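PDB 4KSA: malonyl-CoA decarboxylase from Rhodopseudomonas palustris, which probably catalyses the decarboxylation of malonyl-CoA to acetyl-CoA and carbon dioxide. Local coordinates for residues E188-Y193 against D203-R208; Q195-H200 against F231-L236; I40-T45 against V56-S61. All coordinates share one frame; numbering follows the deposited sequence.

Contact 1 of 3, residues E188-Y193 against D203-R208; sequences EKIIRY and DDLRAR
L205 swings its CG anti to its backbone N (chi1 -161°), sending the branched end across to I190 and I191. The two isoleucines share one first torsion, with CG2 anti to the backbone N and CG1 beside it, yet they present different branches because they sit at successive positions on helix 184-193. I191 runs straight out through CG1 to CD1 (chi2 178°). Its stem, rather than its tip, makes the closest approach: CG1 lies 3.6 Å from L205 CG, and CD1 follows at 4.1 Å from the same carbon. The two side chains pass at a slant, so I191 lies along the flank of the leucine from CB to CG. I190 leaves its backbone toward L205 but turns CD1 away. Its CG2 methyl is what remains in contact, 3.9 Å from L205 CD2, and the two side chains cross nearly at right angles. L205 CD2 thus faces both the I190 methyl and the I191 stem. Behind the isoleucines the last turn of helix 184-193 tightens, K189 O accepting from both R192 N (2.8 Å) and Y193 N (3.1 Å). W202 and I199 add further side chains against I191. E188 and R206 form salt bridges with R206 and E188 of the second subunit, while R208 reaches E233 within the chain. The two helices meet here through three aliphatic side chains, with shape and exclusion of water probably the main gain, and polar pairing is made around the contact rather than across it.

Contact 2 of 3, residues Q195-H200 against F231-L236; sequences QVHTIH and FVEVAL
E233 meets V196 and H197 through its carboxylate, all of it by van der Waals contact. The V196 CG2 methyl comes in front of the carboxylate's oxygen end, between the two oxygens and tilted out of their plane, 3.2 Å from E233 OE1 and 3.3 Å from OE2; the two side chains run past each other in opposite directions. H197 offers a ring edge: its CD2 lies 3.3 Å from E233 OE1, which stays near the ring plane although ring and carboxylate are turned 46° apart. The Q195 side chain comes no nearer than CB, 4.1 Å from E233 OE2. An extended chain beyond CG (chi2 -176°) carries the acid group out to all three.

The polar bonds are made to other elements. R208 forms a salt bridge to OE1, S267 OG hydrogen-bonds OE2, and H197 NE2 pairs with Y266 OH. A leucine at E233 would probably cost R208 its salt bridge, leaving it the long, weak pairing with E194, and S267 OG its carboxylate partner.

In the fold, the loop between helices 184-193 and 202-209 crosses one face of the sheet here. Strand 230-237 lies between antiparallel neighbours 214-220 and 262-270, and E233 rises from it toward the loop, with helix 202-209 supplying R208.

Contact 3 of 3, residues I40-T45 against V56-S61; sequences IALSET and VALAAS
The shortest polar bond here, A60 N to V56 O at 2.7 Å, lies within helix 52-68; with S61 N to A57 O at 2.8 Å it sets the turn that presents L58 and S61 to L42 and T45. Between the helices the contact itself is made of carbon. L58 carries CG beside its backbone N (chi1 -75°) and continues extended, so its two methyls reach the facing helix together and divide between two residues. CD2 meets L42 CD1 at 3.8 Å, the side chains overlapping at an angle, methyl against methyl. CD1 goes to the next turn, where the T45 methyl CG2 lies 3.3 Å away and the two side chains cross almost perpendicularly. T45 turns this methyl anti to its backbone N and keeps OG1 beside that N, which leaves its carbon branch as the one in touch with the leucine. L42 also divides its methyls: CD1 serves L58 while CD2 lies 4.1 Å from the backbone carbon S61 C. Each leucine therefore bridges two residues of the other helix. L62 also touches L42, and L46 touches L58, extending the line of contact on both helices at the three- and four-residue spacing of helical turns. The segment axes approach to 9.7 Å and run at 160°, close to antiparallel. E44, on another side of helix 36-48, forms a salt bridge with R118. Joined by only a few residues, helices 36-48 and 52-68 make an antiparallel helical hairpin, part of the all-helical N-terminal region of this enzyme.

How the contacts relate
Contacts 1 and 2 are neighbours in the C-terminal domain, their centres 9 Å apart and their segments alternating along the chain. I199 of the loop packs on L205 and D204, and R208 passes from the helix of one contact to the acid of the other. Contact 1 is buried and aliphatic; contact 2 is partly buried and built round a carboxylate above the sheet, with its polar bonds made outside its segments. Contact 3 stands apart, its centre about 38 Å from that of contact 1 and about 41 Å from that of contact 2. Like contact 1 it joins two helices through leucine, but at the surface, with a threonine and a serine at its margin.

Contact 1 of 3, residues E188-Y193 against D203-R208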
loop_
_atom_site.group_PDB
_atom_site.type_symbol
_atom_site.label_atom_id
_atom_site.label_comp_id
_atom_site.label_asym_id
_atom_site.label_seq_id
_atom_site.Cartn_x
_atom_site.Cartn_y
_atom_site.Cartn_z
ATOM N N GLU A 188 -8.948 -1.595 -20.111
ATOM C CA GLU A 188 -9.479 -2.415 -21.194
ATOM C C GLU A 188 -10.998 -2.466 -21.087
ATOM O O GLU A 188 -11.707 -2.281 -22.074
ATOM C CB GLU A 188 -8.878 -3.819 -21.113
ATOM C CG GLU A 188 -9.200 -4.745 -22.267
ATOM C CD GLU A 188 -8.245 -5.940 -22.324
ATOM O OE1 GLU A 188 -7.307 -5.918 -23.159
ATOM O OE2 GLU A 188 -8.421 -6.893 -21.532
ATOM N N LYS A 189 -11.497 -2.709 -19.880
ATOM C CA LYS A 189 -12.931 -2.755 -19.658
ATOM C C LYS A 189 -13.526 -1.393 -20.000
ATOM O O LYS A 189 -14.580 -1.318 -20.614
ATOM C CB LYS A 189 -13.243 -3.088 -18.201
ATOM C CG LYS A 189 -12.679 -4.400 -17.687
ATOM C CD LYS A 189 -12.932 -4.514 -16.190
ATOM C CE LYS A 189 -12.186 -5.667 -15.553
ATOM N NZ LYS A 189 -12.741 -7.017 -15.866
ATOM N N ILE A 190 -12.842 -0.322 -19.604
ATOM C CA ILE A 190 -13.311 1.040 -19.867
ATOM C C ILE A 190 -13.478 1.304 -21.364
ATOM O O ILE A 190 -14.365 2.043 -21.776
ATOM C CB ILE A 190 -12.334 2.103 -19.284
ATOM C CG1 ILE A 190 -12.389 2.107 -17.753
ATOM C CG2 ILE A 190 -12.694 3.492 -19.806
ATOM C CD1 ILE A 190 -13.657 2.698 -17.192
ATOM N N ILE A 191 -12.625 0.699 -22.179
ATOM C CA ILE A 191 -12.707 0.887 -23.622
ATOM C C ILE A 191 -14.014 0.300 -24.149
ATOM O O ILE A 191 -14.405 0.557 -25.277
ATOM C CB ILE A 191 -11.516 0.211 -24.347
ATOM C CG1 ILE A 191 -10.195 0.823 -23.860
ATOM C CG2 ILE A 191 -11.649 0.390 -25.846
ATOM C CD1 ILE A 191 -8.936 0.204 -24.479
ATOM N N ARG A 192 -14.696 -0.483 -23.326
ATOM C CA ARG A 192 -15.954 -1.087 -23.734
ATOM C C ARG A 192 -17.156 -0.364 -23.130
ATOM O O ARG A 192 -18.225 -0.329 -23.731
ATOM C CB ARG A 192 -15.968 -2.563 -23.338
ATOM C CG ARG A 192 -17.272 -3.269 -23.635
ATOM C CD ARG A 192 -17.187 -4.767 -23.362
ATOM N NE ARG A 192 -16.779 -5.085 -21.991
ATOM C CZ ARG A 192 -15.515 -5.207 -21.584
ATOM N NH1 ARG A 192 -15.247 -5.500 -20.315
ATOM N NH2 ARG A 192 -14.518 -5.048 -22.450
ATOM N N TYR A 193 -16.962 0.228 -21.952
ATOM C CA TYR A 193 -18.016 0.954 -21.233
ATOM C C TYR A 193 -18.108 2.449 -21.597
ATOM O O TYR A 193 -18.995 3.152 -21.102
ATOM C CB TYR A 193 -17.787 0.875 -19.716
ATOM C CG TYR A 193 -17.607 -0.503 -19.115
ATOM C CD1 TYR A 193 -17.110 -0.645 -17.817
ATOM C CD2 TYR A 193 -17.931 -1.659 -19.828
ATOM C CE1 TYR A 193 -16.940 -1.894 -17.241
ATOM C CE2 TYR A 193 -17.761 -2.918 -19.260
ATOM C CZ TYR A 193 -17.266 -3.026 -17.965
ATOM O OH TYR A 193 -17.099 -4.269 -17.395
ATOM N N ASP A 203 -4.887 3.933 -28.540
ATOM C CA ASP A 203 -4.537 5.283 -28.968
ATOM C C ASP A 203 -5.723 6.213 -28.717
ATOM O O ASP A 203 -5.548 7.391 -28.402
ATOM C CB ASP A 203 -4.181 5.279 -30.455
ATOM C CG ASP A 203 -2.990 4.390 -30.761
ATOM O OD1 ASP A 203 -2.881 3.914 -31.915
ATOM O OD2 ASP A 203 -2.160 4.173 -29.851
ATOM N N ASP A 204 -6.928 5.668 -28.860
ATOM C CA ASP A 204 -8.158 6.423 -28.642
ATOM C C ASP A 204 -8.327 6.716 -27.160
ATOM O O ASP A 204 -8.504 7.865 -26.756
ATOM C CB ASP A 204 -9.367 5.617 -29.114
ATOM C CG ASP A 204 -9.350 5.349 -30.597
ATOM O OD1 ASP A 204 -8.285 4.952 -31.118
ATOM O OD2 ASP A 204 -10.407 5.528 -31.240
ATOM N N LEU A 205 -8.284 5.654 -26.361
ATOM C CA LEU A 205 -8.437 5.753 -24.915
ATOM C C LEU A 205 -7.362 6.683 -24.347
ATOM O O LEU A 205 -7.676 7.613 -23.599
ATOM C CB LEU A 205 -8.349 4.343 -24.293
ATOM C CG LEU A 205 -8.873 4.017 -22.883
ATOM C CD1 LEU A 205 -7.896 4.497 -21.838
ATOM C CD2 LEU A 205 -10.241 4.638 -22.678
ATOM N N ARG A 206 -6.101 6.438 -24.709
ATOM C CA ARG A 206 -5.008 7.281 -24.223
ATOM C C ARG A 206 -5.257 8.721 -24.650
ATOM O O ARG A 206 -5.038 9.658 -23.874
ATOM C CB ARG A 206 -3.649 6.814 -24.761
ATOM C CG ARG A 206 -2.555 7.867 -24.563
ATOM C CD ARG A 206 -1.142 7.293 -24.474
ATOM N NE ARG A 206 -0.644 6.697 -25.714
ATOM C CZ ARG A 206 -0.486 7.352 -26.861
ATOM N NH1 ARG A 206 -0.016 6.714 -27.930
ATOM N NH2 ARG A 206 -0.806 8.640 -26.945
ATOM N N ALA A 207 -5.718 8.883 -25.888
ATOM C CA ALA A 207 -6.019 10.200 -26.424
ATOM C C ALA A 207 -7.180 10.798 -25.631
ATOM O O ALA A 207 -7.067 11.890 -25.075
ATOM C CB ALA A 207 -6.386 10.092 -27.897
ATOM N N ARG A 208 -8.288 10.065 -25.569
ATOM C CA ARG A 208 -9.469 10.519 -24.852
ATOM C C ARG A 208 -9.206 10.877 -23.390
ATOM O O ARG A 208 -9.948 11.663 -22.812
ATOM C CB ARG A 208 -10.575 9.459 -24.956
ATOM C CG ARG A 208 -11.786 9.669 -24.033
ATOM C CD ARG A 208 -11.541 9.060 -22.658
ATOM N NE ARG A 208 -12.611 9.328 -21.698
ATOM C CZ ARG A 208 -12.899 10.529 -21.205
ATOM N NH1 ARG A 208 -13.887 10.667 -20.331
ATOM N NH2 ARG A 208 -12.206 11.591 -21.591
#

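Contact 2 of 3, residues Q195-H200 against F231-L236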
loop_
_atom_site.group_PDB
_atom_site.type_symbol
_atom_site.label_atom_id
_atom_site.label_comp_id
_atom_site.label_asym_id
_atom_site.label_seq_id
_atom_site.Cartn_x
_atom_site.Cartn_y
_atom_site.Cartn_z
ATOM N N GLN A 195 -19.158 5.794 -22.959
ATOM C CA GLN A 195 -20.443 6.287 -23.473
ATOM C C GLN A 195 -20.313 7.344 -24.571
ATOM O O GLN A 195 -20.424 7.038 -25.759
ATOM C CB GLN A 195 -21.278 6.854 -22.321
ATOM C CG GLN A 195 -21.593 5.833 -21.243
ATOM C CD GLN A 195 -22.196 4.557 -21.811
ATOM O OE1 GLN A 195 -23.236 4.586 -22.474
ATOM N NE2 GLN A 195 -21.544 3.429 -21.553
ATOM N N VAL A 196 -20.092 8.589 -24.167
ATOM C CA VAL A 196 -19.933 9.678 -25.124
ATOM C C VAL A 196 -18.838 9.377 -26.152
ATOM O O VAL A 196 -19.110 8.806 -27.210
ATOM C CB VAL A 196 -19.588 11.005 -24.408
ATOM C CG1 VAL A 196 -20.862 11.748 -24.021
ATOM C CG2 VAL A 196 -18.756 10.712 -23.170
ATOM N N HIS A 197 -17.604 9.757 -25.827
ATOM C CA HIS A 197 -16.451 9.560 -26.711
ATOM C C HIS A 197 -16.423 8.226 -27.456
ATOM O O HIS A 197 -16.988 7.231 -26.998
ATOM C CB HIS A 197 -15.156 9.716 -25.911
ATOM C CG HIS A 197 -15.048 11.024 -25.193
ATOM N ND1 HIS A 197 -14.992 12.232 -25.854
ATOM C CD2 HIS A 197 -15.007 11.314 -23.872
ATOM C CE1 HIS A 197 -14.920 13.211 -24.971
ATOM N NE2 HIS A 197 -14.928 12.681 -23.761
ATOM N N THR A 198 -15.760 8.225 -28.612
ATOM C CA THR A 198 -15.624 7.028 -29.444
ATOM C C THR A 198 -14.235 6.443 -29.219
ATOM O O THR A 198 -13.233 7.151 -29.324
ATOM C CB THR A 198 -15.776 7.357 -30.956
ATOM O OG1 THR A 198 -17.054 7.965 -31.197
ATOM C CG2 THR A 198 -15.655 6.087 -31.793
ATOM N N ILE A 199 -14.167 5.152 -28.914
ATOM C CA ILE A 199 -12.873 4.531 -28.673
ATOM C C ILE A 199 -12.717 3.160 -29.332
ATOM O O ILE A 199 -13.592 2.293 -29.217
ATOM C CB ILE A 199 -12.594 4.436 -27.141
ATOM C CG1 ILE A 199 -12.582 5.849 -26.535
ATOM C CG2 ILE A 199 -11.258 3.754 -26.888
ATOM C CD1 ILE A 199 -12.438 5.892 -25.030
ATOM N N HIS A 200 -11.593 2.997 -30.036
ATOM C CA HIS A 200 -11.238 1.766 -30.750
ATOM C C HIS A 200 -10.113 1.011 -30.040
ATOM O O HIS A 200 -10.373 0.069 -29.294
ATOM C CB HIS A 200 -10.813 2.092 -32.187
ATOM C CG HIS A 200 -11.957 2.171 -33.152
ATOM N ND1 HIS A 200 -13.066 2.961 -32.933
ATOM C CD2 HIS A 200 -12.166 1.549 -34.337
ATOM C CE1 HIS A 200 -13.909 2.820 -33.941
ATOM N NE2 HIS A 200 -13.386 1.970 -34.805
ATOM N N PHE A 231 -19.192 4.829 -13.799
ATOM C CA PHE A 231 -18.162 5.585 -14.517
ATOM C C PHE A 231 -18.646 7.023 -14.738
ATOM O O PHE A 231 -19.649 7.244 -15.415
ATOM C CB PHE A 231 -17.900 4.903 -15.859
ATOM C CG PHE A 231 -16.832 5.546 -16.669
ATOM C CD1 PHE A 231 -15.576 5.779 -16.124
ATOM C CD2 PHE A 231 -17.068 5.911 -17.989
ATOM C CE1 PHE A 231 -14.558 6.374 -16.889
ATOM C CE2 PHE A 231 -16.061 6.503 -18.760
ATOM C CZ PHE A 231 -14.804 6.737 -18.208
ATOM N N VAL A 232 -17.928 7.990 -14.170
ATOM C CA VAL A 232 -18.285 9.402 -14.281
ATOM C C VAL A 232 -17.302 10.230 -15.116
ATOM O O VAL A 232 -16.134 10.341 -14.779
ATOM C CB VAL A 232 -18.386 10.031 -12.883
ATOM C CG1 VAL A 232 -18.882 11.457 -12.976
ATOM C CG2 VAL A 232 -19.315 9.220 -12.031
ATOM N N GLU A 233 -17.781 10.818 -16.204
ATOM C CA GLU A 233 -16.932 11.637 -17.071
ATOM C C GLU A 233 -17.133 13.135 -16.812
ATOM O O GLU A 233 -18.257 13.623 -16.730
ATOM C CB GLU A 233 -17.211 11.300 -18.529
ATOM C CG GLU A 233 -16.922 9.855 -18.833
ATOM C CD GLU A 233 -17.091 9.526 -20.287
ATOM O OE1 GLU A 233 -16.333 10.096 -21.096
ATOM O OE2 GLU A 233 -17.978 8.705 -20.619
ATOM N N VAL A 234 -16.030 13.859 -16.675
ATOM C CA VAL A 234 -16.082 15.290 -16.384
ATOM C C VAL A 234 -15.240 16.132 -17.342
ATOM O O VAL A 234 -14.260 15.655 -17.912
ATOM C CB VAL A 234 -15.588 15.573 -14.946
ATOM C CG1 VAL A 234 -15.674 17.045 -14.648
ATOM C CG2 VAL A 234 -16.418 14.791 -13.950
ATOM N N ALA A 235 -15.640 17.390 -17.515
ATOM C CA ALA A 235 -14.918 18.339 -18.368
ATOM C C ALA A 235 -14.564 19.582 -17.547
ATOM O O ALA A 235 -15.424 20.144 -16.871
ATOM C CB ALA A 235 -15.774 18.728 -19.566
ATOM N N LEU A 236 -13.293 19.980 -17.584
ATOM C CA LEU A 236 -12.841 21.173 -16.868
ATOM C C LEU A 236 -13.061 22.395 -17.756
ATOM O O LEU A 236 -12.556 22.455 -18.885
ATOM C CB LEU A 236 -11.362 21.057 -16.509
ATOM C CG LEU A 236 -10.975 20.148 -15.339
ATOM C CD1 LEU A 236 -12.223 19.745 -14.557
ATOM C CD2 LEU A 236 -10.217 18.932 -15.878
#

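Contact 3 of 3, residues I40-T45 against V56-S61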
loop_
_atom_site.group_PDB
_atom_site.type_symbol
_atom_site.label_atom_id
_atom_site.label_comp_id
_atom_site.label_asym_id
_atom_site.label_seq_id
_atom_site.Cartn_x
_atom_site.Cartn_y
_atom_site.Cartn_z
ATOM N N ILE A 40 -30.276 -28.222 -12.906
ATOM C CA ILE A 40 -31.270 -28.212 -11.852
ATOM C C ILE A 40 -30.937 -29.313 -10.841
ATOM O O ILE A 40 -31.011 -29.103 -9.632
ATOM C CB ILE A 40 -32.674 -28.433 -12.423
ATOM C CG1 ILE A 40 -32.966 -27.350 -13.450
ATOM C CG2 ILE A 40 -33.720 -28.364 -11.322
ATOM C CD1 ILE A 40 -34.270 -27.537 -14.150
ATOM N N ALA A 41 -30.570 -30.489 -11.334
ATOM C CA ALA A 41 -30.221 -31.588 -10.445
ATOM C C ALA A 41 -29.079 -31.149 -9.540
ATOM O O ALA A 41 -29.108 -31.361 -8.329
ATOM C CB ALA A 41 -29.793 -32.792 -11.254
ATOM N N LEU A 42 -28.072 -30.532 -10.153
ATOM C CA LEU A 42 -26.891 -30.037 -9.448
ATOM C C LEU A 42 -27.280 -29.060 -8.338
ATOM O O LEU A 42 -26.808 -29.164 -7.215
ATOM C CB LEU A 42 -25.971 -29.353 -10.446
ATOM C CG LEU A 42 -24.528 -29.168 -10.018
ATOM C CD1 LEU A 42 -23.985 -30.455 -9.419
ATOM C CD2 LEU A 42 -23.720 -28.752 -11.242
ATOM N N SER A 43 -28.144 -28.110 -8.667
ATOM C CA SER A 43 -28.605 -27.144 -7.683
ATOM C C SER A 43 -29.122 -27.896 -6.450
ATOM O O SER A 43 -28.959 -27.443 -5.317
ATOM C CB SER A 43 -29.731 -26.279 -8.274
ATOM O OG SER A 43 -29.320 -25.670 -9.485
ATOM N N GLU A 44 -29.746 -29.045 -6.687
ATOM C CA GLU A 44 -30.300 -29.868 -5.620
ATOM C C GLU A 44 -29.215 -30.506 -4.746
ATOM O O GLU A 44 -29.375 -30.599 -3.525
ATOM C CB GLU A 44 -31.198 -30.954 -6.218
ATOM C CG GLU A 44 -32.529 -30.445 -6.710
ATOM C CD GLU A 44 -33.361 -29.867 -5.590
ATOM O OE1 GLU A 44 -34.418 -29.265 -5.881
ATOM O OE2 GLU A 44 -32.954 -30.018 -4.412
ATOM N N THR A 45 -28.130 -30.952 -5.374
ATOM C CA THR A 45 -27.026 -31.542 -4.641
ATOM C C THR A 45 -26.438 -30.413 -3.785
ATOM O O THR A 45 -26.368 -30.521 -2.562
ATOM C CB THR A 45 -25.913 -32.083 -5.586
ATOM O OG1 THR A 45 -26.467 -33.031 -6.506
ATOM C CG2 THR A 45 -24.798 -32.753 -4.781
ATOM N N VAL A 56 -18.333 -25.593 -2.400
ATOM C CA VAL A 56 -17.607 -24.771 -3.357
ATOM C C VAL A 56 -17.409 -25.500 -4.681
ATOM O O VAL A 56 -17.684 -24.962 -5.748
ATOM C CB VAL A 56 -16.220 -24.366 -2.789
ATOM C CG1 VAL A 56 -15.549 -23.367 -3.698
ATOM C CG2 VAL A 56 -16.378 -23.786 -1.404
ATOM N N ALA A 57 -16.919 -26.728 -4.615
ATOM C CA ALA A 57 -16.678 -27.491 -5.833
ATOM C C ALA A 57 -17.953 -27.590 -6.685
ATOM O O ALA A 57 -17.929 -27.357 -7.904
ATOM C CB ALA A 57 -16.175 -28.869 -5.467
ATOM N N LEU A 58 -19.063 -27.932 -6.033
ATOM C CA LEU A 58 -20.337 -28.071 -6.715
ATOM C C LEU A 58 -20.774 -26.756 -7.340
ATOM O O LEU A 58 -21.083 -26.696 -8.542
ATOM C CB LEU A 58 -21.411 -28.574 -5.741
ATOM C CG LEU A 58 -21.329 -30.066 -5.362
ATOM C CD1 LEU A 58 -22.430 -30.427 -4.353
ATOM C CD2 LEU A 58 -21.459 -30.905 -6.636
ATOM N N ALA A 59 -20.795 -25.708 -6.517
ATOM C CA ALA A 59 -21.179 -24.380 -6.966
ATOM C C ALA A 59 -20.279 -23.975 -8.130
ATOM O O ALA A 59 -20.745 -23.547 -9.187
ATOM C CB ALA A 59 -21.066 -23.375 -5.808
ATOM N N ALA A 60 -18.982 -24.120 -7.943
ATOM C CA ALA A 60 -18.065 -23.764 -9.005
ATOM C C ALA A 60 -18.472 -24.533 -10.262
ATOM O O ALA A 60 -18.435 -24.001 -11.371
ATOM C CB ALA A 60 -16.652 -24.112 -8.598
ATOM N N SER A 61 -18.894 -25.779 -10.065
ATOM C CA SER A 61 -19.298 -26.653 -11.152
ATOM C C SER A 61 -20.575 -26.143 -11.823
ATOM O O SER A 61 -20.629 -26.027 -13.049
ATOM C CB SER A 61 -19.502 -28.081 -10.612
ATOM O OG SER A 61 -19.255 -29.077 -11.603
#